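Local coordinates for Obg-like ATPase 1 (Schizosaccharomyces pombe, PDB 1NI3), which hydrolyses ATP, and GTP less efficiently, and acts as a negative regulator of the G2/M transition in the cell cycle, at residues Lys33-Arg38 / Met265-Glu270; Ile228-Met233 / Pro295-Thr300. One frame throughout, in Å; residues are numbered along the deposited sequence.

Interaction 1: Lys33-Arg38 / Met265-Glu270; sequences KSTFFR and MSVAFE. With SO4 (sulfate ion), chain B.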
ATOM      1  N   LYS A  33      12.906  10.524   4.479  1.00 44.37           N
ATOM      2  CA  LYS A  33      12.458   9.180   4.787  1.00 43.32           C
ATOM      3  C   LYS A  33      12.358   8.880   6.271  1.00 44.22           C
ATOM      4  O   LYS A  33      11.329   8.414   6.744  1.00 45.66           O
ATOM      5  CB  LYS A  33      13.382   8.150   4.124  1.00 42.07           C
ATOM      6  CG  LYS A  33      13.322   8.105   2.605  1.00 46.34           C
ATOM      7  CD  LYS A  33      14.035   6.864   2.055  1.00 48.64           C
ATOM      8  CE  LYS A  33      15.542   6.895   2.305  1.00 47.84           C
ATOM      9  NZ  LYS A  33      16.253   7.793   1.349  1.00 48.41           N
ATOM     10  N   SER A  34      13.426   9.141   7.005  1.00 46.82           N
ATOM     11  CA  SER A  34      13.429   8.859   8.434  1.00 49.98           C
ATOM     12  C   SER A  34      12.530   9.788   9.205  1.00 49.28           C
ATOM     13  O   SER A  34      11.845   9.371  10.141  1.00 51.04           O
ATOM     14  CB  SER A  34      14.843   8.962   8.993  1.00 56.21           C
ATOM     15  OG  SER A  34      15.679   7.960   8.424  1.00 65.30           O
ATOM     16  N   THR A  35      12.545  11.059   8.831  1.00 47.80           N
ATOM     17  CA  THR A  35      11.705  12.033   9.507  1.00 48.02           C
ATOM     18  C   THR A  35      10.237  11.787   9.180  1.00 46.41           C
ATOM     19  O   THR A  35       9.381  12.042  10.022  1.00 46.90           O
ATOM     20  CB  THR A  35      12.091  13.460   9.110  1.00 48.08           C
ATOM     21  OG1 THR A  35      12.795  13.426   7.859  1.00 48.52           O
ATOM     22  CG2 THR A  35      12.980  14.076  10.178  1.00 49.51           C
ATOM     23  N   PHE A  36       9.958  11.281   7.975  1.00 44.63           N
ATOM     24  CA  PHE A  36       8.594  10.985   7.560  1.00 41.63           C
ATOM     25  C   PHE A  36       8.070   9.832   8.386  1.00 42.15           C
ATOM     26  O   PHE A  36       6.934   9.862   8.866  1.00 42.96           O
ATOM     27  CB  PHE A  36       8.539  10.610   6.077  1.00 38.66           C
ATOM     28  CG  PHE A  36       7.154  10.251   5.602  1.00 35.24           C
ATOM     29  CD1 PHE A  36       6.082  11.107   5.847  1.00 34.77           C
ATOM     30  CD2 PHE A  36       6.910   9.051   4.930  1.00 34.14           C
ATOM     31  CE1 PHE A  36       4.770  10.758   5.445  1.00 33.90           C
ATOM     32  CE2 PHE A  36       5.606   8.689   4.520  1.00 30.81           C
ATOM     33  CZ  PHE A  36       4.539   9.547   4.772  1.00 29.84           C
ATOM     34  N   PHE A  37       8.910   8.819   8.546  1.00 40.54           N
ATOM     35  CA  PHE A  37       8.543   7.646   9.325  1.00 40.73           C
ATOM     36  C   PHE A  37       8.287   8.017  10.786  1.00 43.79           C
ATOM     37  O   PHE A  37       7.215   7.735  11.330  1.00 43.30           O
ATOM     38  CB  PHE A  37       9.650   6.603   9.266  1.00 35.12           C
ATOM     39  CG  PHE A  37       9.298   5.326   9.941  1.00 30.45           C
ATOM     40  CD1 PHE A  37       8.500   4.387   9.302  1.00 33.04           C
ATOM     41  CD2 PHE A  37       9.717   5.077  11.235  1.00 27.89           C
ATOM     42  CE1 PHE A  37       8.127   3.208   9.950  1.00 35.14           C
ATOM     43  CE2 PHE A  37       9.353   3.909  11.890  1.00 28.55           C
ATOM     44  CZ  PHE A  37       8.554   2.976  11.246  1.00 33.24           C
ATOM     45  N   ARG A  38       9.268   8.661  11.414  1.00 46.48           N
ATOM     46  CA  ARG A  38       9.117   9.060  12.807  1.00 49.41           C
ATOM     47  C   ARG A  38       7.844   9.884  12.983  1.00 45.53           C
ATOM     48  O   ARG A  38       7.197   9.826  14.027  1.00 45.23           O
ATOM     49  CB  ARG A  38      10.341   9.855  13.281  1.00 55.40           C
ATOM     50  CG  ARG A  38      10.388  10.055  14.802  1.00 64.80           C
ATOM     51  CD  ARG A  38      11.442  11.071  15.227  1.00 70.17           C
ATOM     52  NE  ARG A  38      12.798  10.589  14.986  1.00 78.57           N
ATOM     53  CZ  ARG A  38      13.408   9.660  15.719  1.00 82.21           C
ATOM     54  NH1 ARG A  38      12.782   9.109  16.752  1.00 85.38           N
ATOM     55  NH2 ARG A  38      14.647   9.282  15.424  1.00 84.08           N
HETATM   56  N   MSE A 265       3.390  16.772  -0.415  1.00 49.21           N
HETATM   57  CA  MSE A 265       3.334  16.853   1.039  1.00 47.73           C
HETATM   58  C   MSE A 265       4.493  17.660   1.611  1.00 47.00           C
HETATM   59  O   MSE A 265       5.279  18.247   0.883  1.00 47.38           O
HETATM   60  CB  MSE A 265       3.451  15.457   1.595  1.00 50.91           C
HETATM   61  CG  MSE A 265       4.843  14.902   1.401  1.00 57.59           C
HETATM   62 SE   MSE A 265       5.078  13.415   2.607  1.00 70.18          SE
HETATM   63  CE  MSE A 265       4.841  14.445   4.252  1.00 68.53           C
ATOM     64  N   SER A 266       4.603  17.635   2.932  1.00 45.57           N
ATOM     65  CA  SER A 266       5.666  18.323   3.638  1.00 43.48           C
ATOM     66  C   SER A 266       5.952  17.638   4.978  1.00 40.70           C
ATOM     67  O   SER A 266       5.315  17.939   5.988  1.00 41.79           O
ATOM     68  CB  SER A 266       5.286  19.786   3.869  1.00 45.32           C
ATOM     69  OG  SER A 266       6.159  20.389   4.829  1.00 45.63           O
ATOM     70  N   VAL A 267       6.896  16.702   4.965  1.00 37.61           N
ATOM     71  CA  VAL A 267       7.282  15.959   6.159  1.00 36.69           C
ATOM     72  C   VAL A 267       7.531  16.891   7.339  1.00 37.93           C
ATOM     73  O   VAL A 267       7.291  16.535   8.506  1.00 34.97           O
ATOM     74  CB  VAL A 267       8.569  15.171   5.920  1.00 37.45           C
ATOM     75  CG1 VAL A 267       9.013  14.474   7.205  1.00 38.82           C
ATOM     76  CG2 VAL A 267       8.351  14.161   4.805  1.00 35.42           C
ATOM     77  N   ALA A 268       8.018  18.085   7.020  1.00 37.74           N
ATOM     78  CA  ALA A 268       8.317  19.111   8.008  1.00 36.15           C
ATOM     79  C   ALA A 268       7.045  19.530   8.698  1.00 36.79           C
ATOM     80  O   ALA A 268       6.990  19.634   9.923  1.00 36.71           O
ATOM     81  CB  ALA A 268       8.939  20.313   7.301  1.00 38.15           C
ATOM     82  N   PHE A 269       6.023  19.767   7.882  1.00 37.45           N
ATOM     83  CA  PHE A 269       4.721  20.200   8.370  1.00 36.52           C
ATOM     84  C   PHE A 269       4.011  19.084   9.103  1.00 37.22           C
ATOM     85  O   PHE A 269       3.458  19.305  10.186  1.00 36.84           O
ATOM     86  CB  PHE A 269       3.815  20.632   7.218  1.00 37.91           C
ATOM     87  CG  PHE A 269       2.440  21.034   7.667  1.00 38.82           C
ATOM     88  CD1 PHE A 269       2.269  22.143   8.478  1.00 40.77           C
ATOM     89  CD2 PHE A 269       1.323  20.282   7.327  1.00 39.31           C
ATOM     90  CE1 PHE A 269       1.009  22.474   8.981  1.00 41.09           C
ATOM     91  CE2 PHE A 269       0.056  20.608   7.827  1.00 39.85           C
ATOM     92  CZ  PHE A 269      -0.101  21.711   8.644  1.00 40.26           C
ATOM     93  N   GLU A 270       3.994  17.896   8.500  1.00 36.21           N
ATOM     94  CA  GLU A 270       3.332  16.766   9.129  1.00 39.06           C
ATOM     95  C   GLU A 270       3.916  16.636  10.523  1.00 41.74           C
ATOM     96  O   GLU A 270       3.185  16.604  11.515  1.00 43.43           O
ATOM     97  CB  GLU A 270       3.557  15.483   8.328  1.00 38.27           C
ATOM     98  CG  GLU A 270       2.841  15.410   6.980  1.00 39.32           C
ATOM     99  CD  GLU A 270       1.330  15.542   7.093  1.00 40.31           C
ATOM    100  OE1 GLU A 270       0.728  14.929   8.005  1.00 40.12           O
ATOM    101  OE2 GLU A 270       0.742  16.247   6.246  1.00 39.36           O
TER
HETATM  102  S   SO4 B 393      16.501  10.562   4.528  1.00 59.64           S
HETATM  103  O1  SO4 B 393      15.842  10.020   3.325  1.00 54.39           O
HETATM  104  O2  SO4 B 393      15.842  10.032   5.742  1.00 52.20           O
HETATM  105  O3  SO4 B 393      16.425  12.036   4.511  1.00 51.48           O
HETATM  106  O4  SO4 B 393      17.918  10.149   4.536  1.00 61.73           O
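Val267 sets both of its methyl groups against the helix that begins at Lys33. Its CG1, anti to the backbone N, reaches the backbone between Thr35 and Phe36, lying 3.4 Å from Phe36 N. The other branch, CG2, is turned to the side chain of Phe36 and lies 3.8 Å from Phe36 CB. One methyl thus packs on the helix backbone and the other on the base of the Phe36 side chain, and the two side chains cross at about a right angle. Farther out along the ring comes selenomethionine Met265, whose SE is 4.4 Å from the Phe36 centroid and 32° off the ring normal, an oblique Met-aromatic contact. Its CE adds a methyl contact at 3.9 Å from Phe36 CE1. The bend at the end of the Met265 chain (chi3 -62°) lets both SE and CE meet the same two ring atoms, CD1 and CE1. Leu230 and Ile297 also touch the Phe36 ring, so it is buried among apolar groups.

In the next shell, Ser266 N-caps the helix carrying Val267, its OG accepting from Phe269 N at 3.1 Å, while Asn232 OD1 takes the N-H of Val267. At the N-terminal end of helix 33-42, Ser34 N gives sulfate O2 a nearly straight bond (2.9 Å, 172°), and Lys33 NZ reaches sulfate O1 at 3.0 Å. Amides of Asn30, Val31 and Gly32 also bind this anion, which probably came from the crystallisation liquor. Such a nest is characteristic of the P-loop (Walker A motif), where a nucleotide phosphate would be expected.

Interaction 2: Ile228-Met233 / Pro295-Thr300; sequences IYLVNM and PKIIVT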
ATOM      1  N   ILE A 228       3.595   4.721  -4.873  1.00 41.08           N
ATOM      2  CA  ILE A 228       2.880   5.944  -4.548  1.00 42.05           C
ATOM      3  C   ILE A 228       3.916   7.018  -4.272  1.00 43.92           C
ATOM      4  O   ILE A 228       4.679   6.908  -3.306  1.00 46.30           O
ATOM      5  CB  ILE A 228       1.999   5.750  -3.302  1.00 41.14           C
ATOM      6  CG1 ILE A 228       0.949   4.660  -3.563  1.00 36.95           C
ATOM      7  CG2 ILE A 228       1.361   7.070  -2.930  1.00 38.68           C
ATOM      8  CD1 ILE A 228       0.223   4.182  -2.305  1.00 31.67           C
ATOM      9  N   TYR A 229       3.944   8.056  -5.106  1.00 42.69           N
ATOM     10  CA  TYR A 229       4.919   9.136  -4.943  1.00 42.02           C
ATOM     11  C   TYR A 229       4.563  10.203  -3.922  1.00 42.85           C
ATOM     12  O   TYR A 229       3.518  10.842  -4.008  1.00 46.05           O
ATOM     13  CB  TYR A 229       5.180   9.827  -6.278  1.00 40.39           C
ATOM     14  CG  TYR A 229       5.855   8.937  -7.281  1.00 44.34           C
ATOM     15  CD1 TYR A 229       5.118   8.264  -8.247  1.00 46.16           C
ATOM     16  CD2 TYR A 229       7.231   8.735  -7.243  1.00 45.27           C
ATOM     17  CE1 TYR A 229       5.733   7.408  -9.156  1.00 51.07           C
ATOM     18  CE2 TYR A 229       7.858   7.883  -8.140  1.00 48.61           C
ATOM     19  CZ  TYR A 229       7.109   7.221  -9.096  1.00 51.22           C
ATOM     20  OH  TYR A 229       7.738   6.383  -9.989  1.00 55.01           O
ATOM     21  N   LEU A 230       5.455  10.402  -2.964  1.00 42.53           N
ATOM     22  CA  LEU A 230       5.250  11.421  -1.953  1.00 42.04           C
ATOM     23  C   LEU A 230       6.257  12.542  -2.202  1.00 43.67           C
ATOM     24  O   LEU A 230       7.426  12.415  -1.834  1.00 45.95           O
ATOM     25  CB  LEU A 230       5.447  10.839  -0.554  1.00 39.88           C
ATOM     26  CG  LEU A 230       4.526   9.701  -0.116  1.00 38.30           C
ATOM     27  CD1 LEU A 230       4.846   9.338   1.327  1.00 33.81           C
ATOM     28  CD2 LEU A 230       3.062  10.111  -0.241  1.00 36.60           C
ATOM     29  N   VAL A 231       5.808  13.622  -2.848  1.00 43.17           N
ATOM     30  CA  VAL A 231       6.680  14.765  -3.140  1.00 41.82           C
ATOM     31  C   VAL A 231       6.838  15.628  -1.898  1.00 43.90           C
ATOM     32  O   VAL A 231       6.000  16.477  -1.630  1.00 44.21           O
ATOM     33  CB  VAL A 231       6.118  15.669  -4.253  1.00 38.37           C
ATOM     34  CG1 VAL A 231       7.110  16.800  -4.536  1.00 36.46           C
ATOM     35  CG2 VAL A 231       5.867  14.878  -5.513  1.00 38.08           C
ATOM     36  N   ASN A 232       7.925  15.418  -1.159  1.00 46.78           N
ATOM     37  CA  ASN A 232       8.185  16.156   0.068  1.00 45.43           C
ATOM     38  C   ASN A 232       8.782  17.533  -0.190  1.00 47.47           C
ATOM     39  O   ASN A 232       9.875  17.640  -0.726  1.00 47.91           O
ATOM     40  CB  ASN A 232       9.133  15.350   0.968  1.00 44.63           C
ATOM     41  CG  ASN A 232       9.409  16.039   2.280  1.00 45.54           C
ATOM     42  OD1 ASN A 232       8.523  16.664   2.851  1.00 50.70           O
ATOM     43  ND2 ASN A 232      10.633  15.907   2.785  1.00 42.14           N
HETATM   44  N   MSE A 233       8.057  18.582   0.189  1.00 51.39           N
HETATM   45  CA  MSE A 233       8.524  19.957   0.033  1.00 53.58           C
HETATM   46  C   MSE A 233       8.436  20.683   1.387  1.00 53.67           C
HETATM   47  O   MSE A 233       7.938  20.123   2.360  1.00 52.33           O
HETATM   48  CB  MSE A 233       7.658  20.649  -0.985  1.00 56.76           C
HETATM   49  CG  MSE A 233       6.232  20.778  -0.546  1.00 62.95           C
HETATM   50 SE   MSE A 233       5.167  21.439  -2.032  1.00 68.85          SE
HETATM   51  CE  MSE A 233       3.608  20.501  -2.021  1.00 69.07           C
ATOM     52  N   PRO A 295      -3.806  11.027   6.376  1.00 34.82           N
ATOM     53  CA  PRO A 295      -5.013  10.290   6.013  1.00 30.37           C
ATOM     54  C   PRO A 295      -4.976   9.933   4.542  1.00 28.73           C
ATOM     55  O   PRO A 295      -5.008   8.765   4.201  1.00 29.73           O
ATOM     56  CB  PRO A 295      -6.123  11.254   6.387  1.00 30.71           C
ATOM     57  CG  PRO A 295      -5.466  12.599   6.214  1.00 33.52           C
ATOM     58  CD  PRO A 295      -4.143  12.380   6.857  1.00 31.76           C
ATOM     59  N   LYS A 296      -4.887  10.930   3.672  1.00 27.19           N
ATOM     60  CA  LYS A 296      -4.834  10.658   2.241  1.00 29.39           C
ATOM     61  C   LYS A 296      -3.745   9.643   1.919  1.00 32.77           C
ATOM     62  O   LYS A 296      -4.011   8.653   1.233  1.00 36.45           O
ATOM     63  CB  LYS A 296      -4.544  11.928   1.457  1.00 32.38           C
ATOM     64  CG  LYS A 296      -4.255  11.703  -0.014  1.00 32.82           C
ATOM     65  CD  LYS A 296      -5.500  11.235  -0.749  1.00 42.66           C
ATOM     66  CE  LYS A 296      -5.341  11.285  -2.277  1.00 46.92           C
ATOM     67  NZ  LYS A 296      -5.249  12.681  -2.847  1.00 46.64           N
ATOM     68  N   ILE A 297      -2.519   9.871   2.391  1.00 31.68           N
ATOM     69  CA  ILE A 297      -1.453   8.915   2.106  1.00 32.33           C
ATOM     70  C   ILE A 297      -1.868   7.495   2.502  1.00 32.88           C
ATOM     71  O   ILE A 297      -1.948   6.610   1.644  1.00 28.97           O
ATOM     72  CB  ILE A 297      -0.158   9.297   2.835  1.00 34.21           C
ATOM     73  CG1 ILE A 297       0.442  10.565   2.210  1.00 34.91           C
ATOM     74  CG2 ILE A 297       0.852   8.148   2.752  1.00 31.75           C
ATOM     75  CD1 ILE A 297       1.615  11.126   2.942  1.00 34.03           C
ATOM     76  N   ILE A 298      -2.124   7.271   3.788  1.00 31.20           N
ATOM     77  CA  ILE A 298      -2.511   5.940   4.228  1.00 31.75           C
ATOM     78  C   ILE A 298      -3.641   5.306   3.426  1.00 30.54           C
ATOM     79  O   ILE A 298      -3.555   4.141   3.025  1.00 27.22           O
ATOM     80  CB  ILE A 298      -2.879   5.927   5.735  1.00 33.92           C
ATOM     81  CG1 ILE A 298      -1.600   5.858   6.572  1.00 37.45           C
ATOM     82  CG2 ILE A 298      -3.738   4.711   6.079  1.00 36.59           C
ATOM     83  CD1 ILE A 298      -0.789   7.103   6.503  1.00 43.82           C
ATOM     84  N   VAL A 299      -4.700   6.058   3.173  1.00 31.75           N
ATOM     85  CA  VAL A 299      -5.799   5.484   2.413  1.00 30.78           C
ATOM     86  C   VAL A 299      -5.273   5.017   1.072  1.00 31.34           C
ATOM     87  O   VAL A 299      -5.509   3.869   0.674  1.00 32.50           O
ATOM     88  CB  VAL A 299      -6.903   6.485   2.151  1.00 28.50           C
ATOM     89  CG1 VAL A 299      -7.905   5.886   1.204  1.00 29.29           C
ATOM     90  CG2 VAL A 299      -7.575   6.868   3.454  1.00 29.36           C
ATOM     91  N   THR A 300      -4.566   5.898   0.369  1.00 31.15           N
ATOM     92  CA  THR A 300      -4.030   5.529  -0.929  1.00 33.88           C
ATOM     93  C   THR A 300      -3.239   4.224  -0.851  1.00 34.33           C
ATOM     94  O   THR A 300      -3.309   3.388  -1.756  1.00 30.00           O
ATOM     95  CB  THR A 300      -3.114   6.622  -1.472  1.00 36.65           C
ATOM     96  OG1 THR A 300      -3.762   7.898  -1.380  1.00 37.49           O
ATOM     97  CG2 THR A 300      -2.770   6.342  -2.926  1.00 37.76           C
TER
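Ile228 and Leu230, two residues apart on one strand, point their side chains at Thr300 and Ile297 of helix 294-304. The arrangement is a helix laid on the face of a largely parallel beta-sheet, as in the alpha/beta core of P-loop GTPases. Strand 227-232 is an inner strand there, hydrogen-bonded through its backbone to strands 118-124 and 262-265.

The contact itself is wholly apolar on the strand side. Leu230 CD2 lies 3.6 Å from Ile297 CG1, and Ile297 CD1 reaches on to both leucine methyls, coming 4.0 Å from Leu230 CD1. The extended Ile297 chain (chi2 173°) carries that terminal methyl across to the strand, although its CB does not itself point straight there. Nearer the start of the strand, Ile228 CD1 is 3.7 Å from Thr300 CG2, and the same methyl approaches the backbone O of Thr300 as well. Ile263 of the neighbouring strand also meets Thr300.

The polar contacts are with the helix itself and with a neighbouring strand: Tyr120 OH bonds to Ile297 O, which links strand 118-124 to the helix backbone. Within the helix, Lys296 O accepts from two groups of Thr300: the backbone N at 2.9 Å, and OG1 at 2.7 Å. With Thr300 cut back to an alanine, Ile228 CD1 would probably lose its methyl neighbour and Lys296 O its hydroxyl donor, and a small gap would open between strand and helix. The Thr300 hydroxyl comes to Lys296 O from above the carbonyl plane, 42° out of it.

From the N terminus the chain first supplies the P-loop helix at 33-38, then strand segment 228-233, then 265-270, leading into helix 267-273, and last helix segment 295-300. Interaction 1 closes a loop of 226 residues and interaction 2 one of 61; the two cross rather than nest, because their segments alternate. Between them they join the start of the G domain to its later strands and to the helix leading on toward the C-terminal part. They meet directly: Met233 N probably bonds to Met265 O, where strands 227-232 and 262-265 run side by side, and the Phe36 side chain of interaction 1 also packs onto interaction 2.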